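PDB 6MLT: hemolysin-related protein from Vibrio cholerae serotype O1, which is a secreted, calcium-binding biofilm matrix protein, likely involved in adhesion, that combines a beta-propeller with a beta-prism lectin domain probably binding carbohydrate. Local coordinates for residues K263-N268 and D454-G460; D294-Y300 and A428-G434; V370-S374 and V385-A391. All blocks are in the same frame, centred on the assembly; numbering follows the deposited sequence.

Interaction 1. Residues K263-N268 and D454-G460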
loop_
_atom_site.group_PDB
_atom_site.type_symbol
_atom_site.label_atom_id
_atom_site.label_comp_id
_atom_site.label_asym_id
_atom_site.label_seq_id
_atom_site.Cartn_x
_atom_site.Cartn_y
_atom_site.Cartn_z
ATOM N N LYS A 263 6.470 15.628 -8.141
ATOM C CA LYS A 263 5.132 15.742 -8.710
ATOM C C LYS A 263 4.437 16.985 -8.171
ATOM O O LYS A 263 3.976 17.834 -8.938
ATOM C CB LYS A 263 4.312 14.489 -8.395
ATOM C CG LYS A 263 2.942 14.491 -9.060
ATOM C CD LYS A 263 2.092 13.309 -8.634
ATOM C CE LYS A 263 0.665 13.466 -9.145
ATOM N NZ LYS A 263 -0.141 12.237 -8.955
ATOM N N TRP A 264 4.343 17.097 -6.850
ATOM C CA TRP A 264 3.911 18.331 -6.209
ATOM C C TRP A 264 4.444 18.341 -4.783
ATOM O O TRP A 264 4.808 17.299 -4.228
ATOM C CB TRP A 264 2.383 18.492 -6.223
ATOM C CG TRP A 264 1.608 17.352 -5.622
ATOM C CD1 TRP A 264 1.062 16.297 -6.293
ATOM C CD2 TRP A 264 1.266 17.165 -4.235
ATOM N NE1 TRP A 264 0.414 15.458 -5.410
ATOM C CE2 TRP A 264 0.526 15.970 -4.143
ATOM C CE3 TRP A 264 1.519 17.891 -3.067
ATOM C CZ2 TRP A 264 0.033 15.485 -2.928
ATOM C CZ3 TRP A 264 1.032 17.407 -1.862
ATOM C CH2 TRP A 264 0.296 16.219 -1.803
ATOM N N ARG A 265 4.508 19.539 -4.208
ATOM C CA ARG A 265 4.933 19.696 -2.826
ATOM C C ARG A 265 4.184 20.870 -2.214
ATOM O O ARG A 265 3.736 21.778 -2.919
ATOM C CB ARG A 265 6.447 19.914 -2.714
ATOM C CG ARG A 265 6.934 21.239 -3.263
ATOM C CD ARG A 265 8.447 21.387 -3.143
ATOM N NE ARG A 265 8.898 21.603 -1.766
ATOM C CZ ARG A 265 8.806 22.761 -1.116
ATOM N NH1 ARG A 265 8.258 23.820 -1.696
ATOM N NH2 ARG A 265 9.258 22.863 0.124
ATOM N N VAL A 266 4.044 20.831 -0.895
ATOM C CA VAL A 266 3.333 21.858 -0.147
ATOM C C VAL A 266 4.157 22.225 1.077
ATOM O O VAL A 266 4.567 21.348 1.843
ATOM C CB VAL A 266 1.928 21.386 0.274
ATOM C CG1 VAL A 266 1.280 22.391 1.227
ATOM C CG2 VAL A 266 1.039 21.189 -0.963
ATOM N N ASN A 267 4.403 23.518 1.257
ATOM C CA ASN A 267 4.826 24.069 2.535
ATOM C C ASN A 267 3.644 24.864 3.064
ATOM O O ASN A 267 3.140 25.754 2.371
ATOM C CB ASN A 267 6.061 24.956 2.399
ATOM C CG ASN A 267 6.323 25.766 3.649
ATOM O OD1 ASN A 267 6.053 26.964 3.690
ATOM N ND2 ASN A 267 6.800 25.102 4.695
ATOM N N ASN A 268 3.184 24.524 4.261
ATOM C CA ASN A 268 1.941 25.073 4.796
ATOM C C ASN A 268 2.226 25.733 6.142
ATOM O O ASN A 268 2.282 25.057 7.173
ATOM C CB ASN A 268 0.884 23.989 4.931
ATOM C CG ASN A 268 -0.436 24.538 5.422
ATOM O OD1 ASN A 268 -0.585 25.749 5.608
ATOM N ND2 ASN A 268 -1.403 23.659 5.625
ATOM N N ASP A 454 -4.583 17.059 7.893
ATOM C CA ASP A 454 -4.939 17.513 6.556
ATOM C C ASP A 454 -4.979 16.341 5.587
ATOM O O ASP A 454 -4.085 15.491 5.586
ATOM C CB ASP A 454 -3.941 18.563 6.046
ATOM C CG ASP A 454 -4.018 19.866 6.823
ATOM O OD1 ASP A 454 -4.971 20.014 7.614
ATOM O OD2 ASP A 454 -3.129 20.732 6.656
ATOM N N MET A 455 -6.010 16.325 4.745
ATOM C CA MET A 455 -6.198 15.322 3.706
ATOM C C MET A 455 -5.987 15.973 2.347
ATOM O O MET A 455 -6.582 17.018 2.058
ATOM C CB MET A 455 -7.603 14.722 3.781
ATOM C CG MET A 455 -7.965 13.775 2.636
ATOM S SD MET A 455 -7.150 12.179 2.778
ATOM C CE MET A 455 -8.005 11.505 4.202
ATOM N N TYR A 456 -5.153 15.349 1.520
ATOM C CA TYR A 456 -4.869 15.804 0.166
ATOM C C TYR A 456 -5.301 14.751 -0.849
ATOM O O TYR A 456 -5.220 13.549 -0.587
ATOM C CB TYR A 456 -3.371 16.090 -0.004
ATOM C CG TYR A 456 -2.939 17.381 0.648
ATOM C CD1 TYR A 456 -2.665 17.439 2.008
ATOM C CD2 TYR A 456 -2.836 18.553 -0.088
ATOM C CE1 TYR A 456 -2.283 18.621 2.606
ATOM C CE2 TYR A 456 -2.454 19.742 0.507
ATOM C CZ TYR A 456 -2.186 19.770 1.851
ATOM O OH TYR A 456 -1.805 20.945 2.460
ATOM N N ASP A 457 -5.742 15.204 -2.026
ATOM C CA ASP A 457 -5.985 14.262 -3.110
ATOM C C ASP A 457 -4.676 13.982 -3.859
ATOM O O ASP A 457 -3.611 14.526 -3.541
ATOM C CB ASP A 457 -7.102 14.766 -4.033
ATOM C CG ASP A 457 -6.707 15.975 -4.869
ATOM O OD1 ASP A 457 -5.510 16.314 -4.975
ATOM O OD2 ASP A 457 -7.632 16.594 -5.433
ATOM N N ALA A 458 -4.747 13.103 -4.860
ATOM C CA ALA A 458 -3.535 12.663 -5.548
ATOM C C ALA A 458 -2.823 13.798 -6.276
ATOM O O ALA A 458 -1.618 13.687 -6.542
ATOM C CB ALA A 458 -3.874 11.547 -6.538
ATOM N N GLN A 459 -3.528 14.880 -6.593
ATOM C CA GLN A 459 -2.966 16.004 -7.332
ATOM C C GLN A 459 -2.428 17.103 -6.429
ATOM O O GLN A 459 -1.905 18.097 -6.938
ATOM C CB GLN A 459 -4.022 16.604 -8.271
ATOM C CG GLN A 459 -4.335 15.753 -9.489
ATOM C CD GLN A 459 -5.066 14.473 -9.142
ATOM O OE1 GLN A 459 -6.062 14.487 -8.415
ATOM N NE2 GLN A 459 -4.572 13.355 -9.659
ATOM N N GLY A 460 -2.552 16.965 -5.115
ATOM C CA GLY A 460 -2.050 17.975 -4.209
ATOM C C GLY A 460 -3.057 19.024 -3.799
ATOM O O GLY A 460 -2.664 20.030 -3.199
HETATM O O HOH W 1 -1.015 20.771 4.912
HETATM O O HOH W 2 -4.058 23.306 6.607
#

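Interaction 2. Residues D294-Y300 and A428-G434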
loop_
_atom_site.group_PDB
_atom_site.type_symbol
_atom_site.label_atom_id
_atom_site.label_comp_id
_atom_site.label_asym_id
_atom_site.label_seq_id
_atom_site.Cartn_x
_atom_site.Cartn_y
_atom_site.Cartn_z
ATOM N N ASP A 294 -20.043 0.620 -20.809
ATOM C CA ASP A 294 -21.400 1.128 -20.651
ATOM C C ASP A 294 -22.077 1.419 -21.984
ATOM O O ASP A 294 -23.194 1.950 -21.991
ATOM C CB ASP A 294 -21.403 2.393 -19.780
ATOM C CG ASP A 294 -20.418 3.436 -20.261
ATOM O OD1 ASP A 294 -20.429 3.755 -21.468
ATOM O OD2 ASP A 294 -19.636 3.943 -19.427
ATOM N N ALA A 295 -21.452 1.089 -23.111
ATOM C CA ALA A 295 -22.083 1.296 -24.406
ATOM C C ALA A 295 -21.328 0.485 -25.449
ATOM O O ALA A 295 -20.234 -0.027 -25.198
ATOM C CB ALA A 295 -22.113 2.778 -24.786
ATOM N N GLN A 296 -21.924 0.387 -26.635
ATOM C CA GLN A 296 -21.340 -0.405 -27.704
ATOM C C GLN A 296 -21.781 0.148 -29.050
ATOM O O GLN A 296 -22.800 0.836 -29.165
ATOM C CB GLN A 296 -21.736 -1.878 -27.577
ATOM C CG GLN A 296 -23.231 -2.112 -27.613
ATOM C CD GLN A 296 -23.603 -3.519 -27.211
ATOM O OE1 GLN A 296 -22.843 -4.199 -26.519
ATOM N NE2 GLN A 296 -24.771 -3.967 -27.643
ATOM N N SER A 297 -20.991 -0.165 -30.072
ATOM C CA SER A 297 -21.340 0.167 -31.440
ATOM C C SER A 297 -22.360 -0.835 -31.970
ATOM O O SER A 297 -22.769 -1.771 -31.279
ATOM C CB SER A 297 -20.092 0.154 -32.315
ATOM O OG SER A 297 -19.622 -1.178 -32.461
ATOM N N ALA A 298 -22.759 -0.654 -33.227
ATOM C CA ALA A 298 -23.506 -1.686 -33.921
ATOM C C ALA A 298 -22.584 -2.868 -34.224
ATOM O O ALA A 298 -21.363 -2.803 -34.045
ATOM C CB ALA A 298 -24.114 -1.135 -35.211
ATOM N N VAL A 299 -23.183 -3.964 -34.680
ATOM C CA VAL A 299 -22.435 -5.132 -35.136
ATOM C C VAL A 299 -22.101 -4.940 -36.607
ATOM O O VAL A 299 -22.989 -4.662 -37.423
ATOM C CB VAL A 299 -23.241 -6.425 -34.920
ATOM C CG1 VAL A 299 -22.460 -7.633 -35.434
ATOM C CG2 VAL A 299 -23.581 -6.599 -33.447
ATOM N N TYR A 300 -20.827 -5.096 -36.950
ATOM C CA TYR A 300 -20.358 -4.951 -38.325
ATOM C C TYR A 300 -19.876 -6.302 -38.838
ATOM O O TYR A 300 -18.927 -6.874 -38.293
ATOM C CB TYR A 300 -19.239 -3.911 -38.400
ATOM C CG TYR A 300 -19.590 -2.616 -37.706
ATOM C CD1 TYR A 300 -20.571 -1.774 -38.218
ATOM C CD2 TYR A 300 -18.954 -2.245 -36.528
ATOM C CE1 TYR A 300 -20.906 -0.594 -37.578
ATOM C CE2 TYR A 300 -19.280 -1.067 -35.884
ATOM C CZ TYR A 300 -20.255 -0.247 -36.416
ATOM O OH TYR A 300 -20.583 0.924 -35.783
ATOM N N ALA A 428 -17.417 -10.939 -37.851
ATOM C CA ALA A 428 -18.106 -9.729 -37.426
ATOM C C ALA A 428 -17.416 -9.174 -36.192
ATOM O O ALA A 428 -16.780 -9.907 -35.428
ATOM C CB ALA A 428 -19.588 -9.981 -37.131
ATOM N N VAL A 429 -17.576 -7.864 -35.984
ATOM C CA VAL A 429 -17.009 -7.190 -34.824
ATOM C C VAL A 429 -17.986 -6.154 -34.290
ATOM O O VAL A 429 -18.854 -5.646 -35.003
ATOM C CB VAL A 429 -15.657 -6.505 -35.131
ATOM C CG1 VAL A 429 -14.612 -7.528 -35.486
ATOM C CG2 VAL A 429 -15.821 -5.485 -36.253
ATOM N N GLN A 430 -17.805 -5.832 -33.015
ATOM C CA GLN A 430 -18.585 -4.819 -32.327
ATOM C C GLN A 430 -17.694 -4.225 -31.250
ATOM O O GLN A 430 -16.982 -4.960 -30.563
ATOM C CB GLN A 430 -19.862 -5.415 -31.726
ATOM C CG GLN A 430 -20.689 -4.457 -30.888
ATOM C CD GLN A 430 -21.951 -5.116 -30.363
ATOM O OE1 GLN A 430 -21.919 -6.252 -29.885
ATOM N NE2 GLN A 430 -23.075 -4.418 -30.472
ATOM N N PHE A 431 -17.721 -2.905 -31.120
ATOM C CA PHE A 431 -16.816 -2.200 -30.223
ATOM C C PHE A 431 -17.516 -1.851 -28.918
ATOM O O PHE A 431 -18.665 -1.402 -28.919
ATOM C CB PHE A 431 -16.281 -0.936 -30.888
ATOM C CG PHE A 431 -15.621 -1.200 -32.201
ATOM C CD1 PHE A 431 -14.352 -1.753 -32.248
ATOM C CD2 PHE A 431 -16.277 -0.934 -33.386
ATOM C CE1 PHE A 431 -13.745 -2.022 -33.463
ATOM C CE2 PHE A 431 -15.674 -1.199 -34.606
ATOM C CZ PHE A 431 -14.407 -1.743 -34.640
ATOM N N LEU A 432 -16.804 -2.056 -27.813
ATOM C CA LEU A 432 -17.293 -1.790 -26.467
ATOM C C LEU A 432 -16.533 -0.606 -25.884
ATOM O O LEU A 432 -15.296 -0.582 -25.916
ATOM C CB LEU A 432 -17.110 -3.021 -25.579
ATOM C CG LEU A 432 -17.568 -4.347 -26.186
ATOM C CD1 LEU A 432 -17.165 -5.520 -25.309
ATOM C CD2 LEU A 432 -19.072 -4.331 -26.408
ATOM N N VAL A 433 -17.270 0.364 -25.339
ATOM C CA VAL A 433 -16.698 1.612 -24.850
ATOM C C VAL A 433 -17.228 1.901 -23.446
ATOM O O VAL A 433 -18.219 1.324 -22.997
ATOM C CB VAL A 433 -17.008 2.794 -25.789
ATOM C CG1 VAL A 433 -16.425 2.537 -27.184
ATOM C CG2 VAL A 433 -18.512 3.028 -25.875
ATOM N N GLY A 434 -16.562 2.837 -22.769
ATOM C CA GLY A 434 -16.973 3.256 -21.441
ATOM C C GLY A 434 -16.404 4.611 -21.081
ATOM O O GLY A 434 -15.372 5.035 -21.609
#

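Interaction 3. Residues V370-S374 and V385-A391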
loop_
_atom_site.group_PDB
_atom_site.type_symbol
_atom_site.label_atom_id
_atom_site.label_comp_id
_atom_site.label_asym_id
_atom_site.label_seq_id
_atom_site.Cartn_x
_atom_site.Cartn_y
_atom_site.Cartn_z
ATOM N N VAL A 370 -14.781 -9.775 -41.934
ATOM C CA VAL A 370 -14.101 -8.498 -41.746
ATOM C C VAL A 370 -12.786 -8.525 -42.516
ATOM O O VAL A 370 -11.909 -9.355 -42.248
ATOM C CB VAL A 370 -13.871 -8.206 -40.256
ATOM C CG1 VAL A 370 -13.073 -6.925 -40.070
ATOM C CG2 VAL A 370 -15.214 -8.104 -39.536
ATOM N N LEU A 371 -12.647 -7.606 -43.472
ATOM C CA LEU A 371 -11.490 -7.537 -44.357
ATOM C C LEU A 371 -10.431 -6.586 -43.827
ATOM O O LEU A 371 -9.232 -6.855 -43.963
ATOM C CB LEU A 371 -11.929 -7.097 -45.758
ATOM C CG LEU A 371 -13.114 -7.870 -46.333
ATOM C CD1 LEU A 371 -13.552 -7.266 -47.659
ATOM C CD2 LEU A 371 -12.777 -9.350 -46.508
ATOM N N GLU A 372 -10.847 -5.483 -43.213
ATOM C CA GLU A 372 -9.896 -4.494 -42.732
ATOM C C GLU A 372 -10.514 -3.695 -41.597
ATOM O O GLU A 372 -11.725 -3.453 -41.570
ATOM C CB GLU A 372 -9.450 -3.542 -43.856
ATOM C CG GLU A 372 -8.320 -2.596 -43.443
ATOM C CD GLU A 372 -8.186 -1.401 -44.349
ATOM O OE1 GLU A 372 -7.638 -1.550 -45.461
ATOM O OE2 GLU A 372 -8.633 -0.308 -43.942
ATOM N N MET A 373 -9.662 -3.294 -40.657
ATOM C CA MET A 373 -10.010 -2.291 -39.665
ATOM C C MET A 373 -8.907 -1.249 -39.654
ATOM O O MET A 373 -7.722 -1.593 -39.692
ATOM C CB MET A 373 -10.190 -2.907 -38.273
ATOM C CG MET A 373 -11.335 -3.902 -38.195
ATOM S SD MET A 373 -11.673 -4.403 -36.500
ATOM C CE MET A 373 -10.145 -5.219 -36.060
ATOM N N SER A 374 -9.297 0.022 -39.639
ATOM C CA SER A 374 -8.353 1.131 -39.583
ATOM C C SER A 374 -8.661 1.958 -38.344
ATOM O O SER A 374 -9.733 2.568 -38.248
ATOM C CB SER A 374 -8.430 1.974 -40.853
ATOM O OG SER A 374 -7.462 2.994 -40.829
ATOM N N VAL A 385 -5.199 -3.055 -39.914
ATOM C CA VAL A 385 -5.053 -4.503 -39.947
ATOM C C VAL A 385 -5.953 -5.023 -41.060
ATOM O O VAL A 385 -7.085 -4.549 -41.228
ATOM C CB VAL A 385 -5.412 -5.151 -38.593
ATOM C CG1 VAL A 385 -4.387 -4.772 -37.531
ATOM C CG2 VAL A 385 -6.813 -4.736 -38.152
ATOM N N GLY A 386 -5.445 -5.975 -41.829
ATOM C CA GLY A 386 -6.134 -6.433 -43.015
ATOM C C GLY A 386 -5.956 -5.445 -44.151
ATOM O O GLY A 386 -5.110 -4.541 -44.111
ATOM N N SER A 387 -6.797 -5.604 -45.171
ATOM C CA SER A 387 -6.663 -4.799 -46.378
ATOM C C SER A 387 -7.999 -4.675 -47.094
ATOM O O SER A 387 -8.683 -5.678 -47.323
ATOM C CB SER A 387 -5.636 -5.409 -47.331
ATOM O OG SER A 387 -5.564 -4.644 -48.525
ATOM N N LYS A 388 -8.344 -3.442 -47.471
ATOM C CA LYS A 388 -9.520 -3.202 -48.303
ATOM C C LYS A 388 -9.380 -3.861 -49.667
ATOM O O LYS A 388 -10.389 -4.155 -50.322
ATOM C CB LYS A 388 -9.736 -1.699 -48.483
ATOM C CG LYS A 388 -10.341 -0.998 -47.285
ATOM C CD LYS A 388 -10.391 0.513 -47.499
ATOM C CE LYS A 388 -11.747 1.102 -47.126
ATOM N NZ LYS A 388 -12.728 1.038 -48.252
ATOM N N ASP A 389 -8.144 -4.061 -50.131
ATOM C CA ASP A 389 -7.896 -4.695 -51.420
ATOM C C ASP A 389 -8.245 -6.177 -51.435
ATOM O O ASP A 389 -8.140 -6.808 -52.493
ATOM C CB ASP A 389 -6.430 -4.517 -51.826
ATOM C CG ASP A 389 -6.142 -3.142 -52.406
ATOM O OD1 ASP A 389 -7.087 -2.477 -52.878
ATOM O OD2 ASP A 389 -4.962 -2.731 -52.399
ATOM N N SER A 390 -8.634 -6.753 -50.303
ATOM C CA SER A 390 -9.072 -8.142 -50.264
ATOM C C SER A 390 -10.529 -8.322 -50.668
ATOM O O SER A 390 -11.021 -9.455 -50.671
ATOM C CB SER A 390 -8.867 -8.708 -48.856
ATOM O OG SER A 390 -7.492 -8.640 -48.518
ATOM N N ALA A 391 -11.227 -7.246 -51.002
ATOM C CA ALA A 391 -12.658 -7.307 -51.242
ATOM C C ALA A 391 -12.968 -7.683 -52.681
ATOM O O ALA A 391 -12.342 -7.183 -53.619
ATOM C CB ALA A 391 -13.305 -5.959 -50.917
#

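Interaction 1. Residues K263-N268 and D454-G460
Asp454 opens the contact through water. Its OD2 accepts hydrogen bonds from water 1 and water 2, both at 2.7 Å, and each water in turn accepts from ND2 of Asn268. Asn271 also bonds OD2 of Asp454, OD1 is held by Ser465, and Asn268 OD1 by Ser270. Tyr456, two residues on along the strand, adds its OH to water 1 (2.6 Å) and touches Val266 (CG2 to Tyr456 CE2, 4.1 Å). The six-membered ring of Trp264 lies near parallel to the Tyr456 ring but slid aside, with centroids 5.7 Å apart. Asp457 to Gly460 form a type I turn, closed by Gly460 N to Asp457 O (3.1 Å), and Asp457 OD1 makes an Asx turn with Gln459 N (2.9 Å). The turn exposes Ala458 O to two donors: Trp264 NE1 at 2.9 Å and Lys263 NZ at 3.2 Å. Gly460 then sits over the face of the Trp264 ring, its CA 3.3 Å from the centroid of the six-membered ring, a CH-pi contact; a CB here would clash with Trp264 CD2. The contact thus joins two antiparallel four-stranded sheets, consistent with neighbouring blades of a beta-propeller. Strand 262-266 is the outermost strand of its sheet and carries a classic beta bulge opposite Val255 of strand 252-256, while strand 452-457 runs between strands 443-448 and 462-467 of the next.

Interaction 2. Residues D294-Y300 and A428-G434
Midway along this antiparallel pair the register slips by one residue, and side chains bridge the break. Ser297 N still bonds Phe431 O (2.9 Å), but Phe431 N turns to the hydroxyl Ser297 OG (2.9 Å) instead of a backbone carbonyl, and Gln430 NE2 reaches Ser297 O (2.8 Å). The OE1 of Gln430 is held by Asn411. Past the slip, regular pairing resumes: Tyr300 N to Val429 O is 2.8 Å and Val429 N to Tyr300 O 2.9 Å. At the other end, Val433 N bonds Ala295 O (3.0 Å), while Val433 O accepts from both Asp294 N (2.9 Å) and Ala295 N (3.2 Å), a classic beta bulge. The pairing joins the first and last strands, in chain order, of a four-stranded sheet in the beta-prism lectin domain: 295-301 at its edge and 428-435 inside it. Ala295, Tyr300, Val429 and Val433 share one face. There Tyr300 CE2 meets the edge of the Phe431 ring, 3.8 Å from Phe431 CE2, and both aromatics pack onto strand 352-359 of another sheet. On the face bearing Gln296 and Leu432, Gln296 OE1 lies 3.8 Å from Leu432 CD2.

Interaction 3. Residues V370-S374 and V385-A391
Backbone hydrogen bonds hold the two arms of this beta hairpin, strands 370-377 and 382-386, together. Met373 and Val385 form an antiparallel hydrogen-bonded pair, with Met373 N to Val385 O and Val385 N to Met373 O both 2.9 Å. Beyond them Ser387 N donates to Leu371 O (3.0 Å). Two CA-H...O contacts supplement these bonds: Glu372 CA to Val385 O at 3.2 Å and Gly386 CA to Leu371 O at 3.3 Å. Gly386 has a positive phi, and a CB on it would strike Leu371 O. Leu371 and Glu372 form a classic beta bulge opposite Thr358 of strand 352-359.

The side-chain polar contact is made by Glu372, whose OE1 accepts from Lys388 N (2.8 Å) at the start of the 3-10 segment 388-390. Ser387 OG takes Asp389 N (3.1 Å) in an ST turn. The Lys388 amine leads away to Thr396.

Apolar contacts flank the bonds. Met373 CB touches Val385 CG2 (3.8 Å) on a face that packs against strands 317-322 and 326-330 of a neighbouring sheet in the beta-prism domain, and Leu371 CD1 meets Ala391 CB (3.5 Å). The chemistry implies a hairpin whose backbone bonding runs past Gly386 as far as Ser387 N, after which a carboxylate and a hydroxyl take the next two amides as the chain enters the 3-10 turn.

Along the chain the contacts are nested: interaction 3 lies within the loop closed by interaction 2, and interaction 2 within that closed by interaction 1. This order fits a beta-prism lectin domain inserted into a beta-propeller, with the chain leaving after one blade strand and returning to complete the same blade's sheet. Interaction 1 sits in the propeller, its centre about 40 Å from that of interaction 2 and 50 Å from that of interaction 3. Interactions 2 and 3 share the prism, centres 18 Å apart, in different sheets that meet where Val370 CG2 packs on Ala428 CA (3.9 Å) and Met373 SD on Phe431 CZ (4.2 Å).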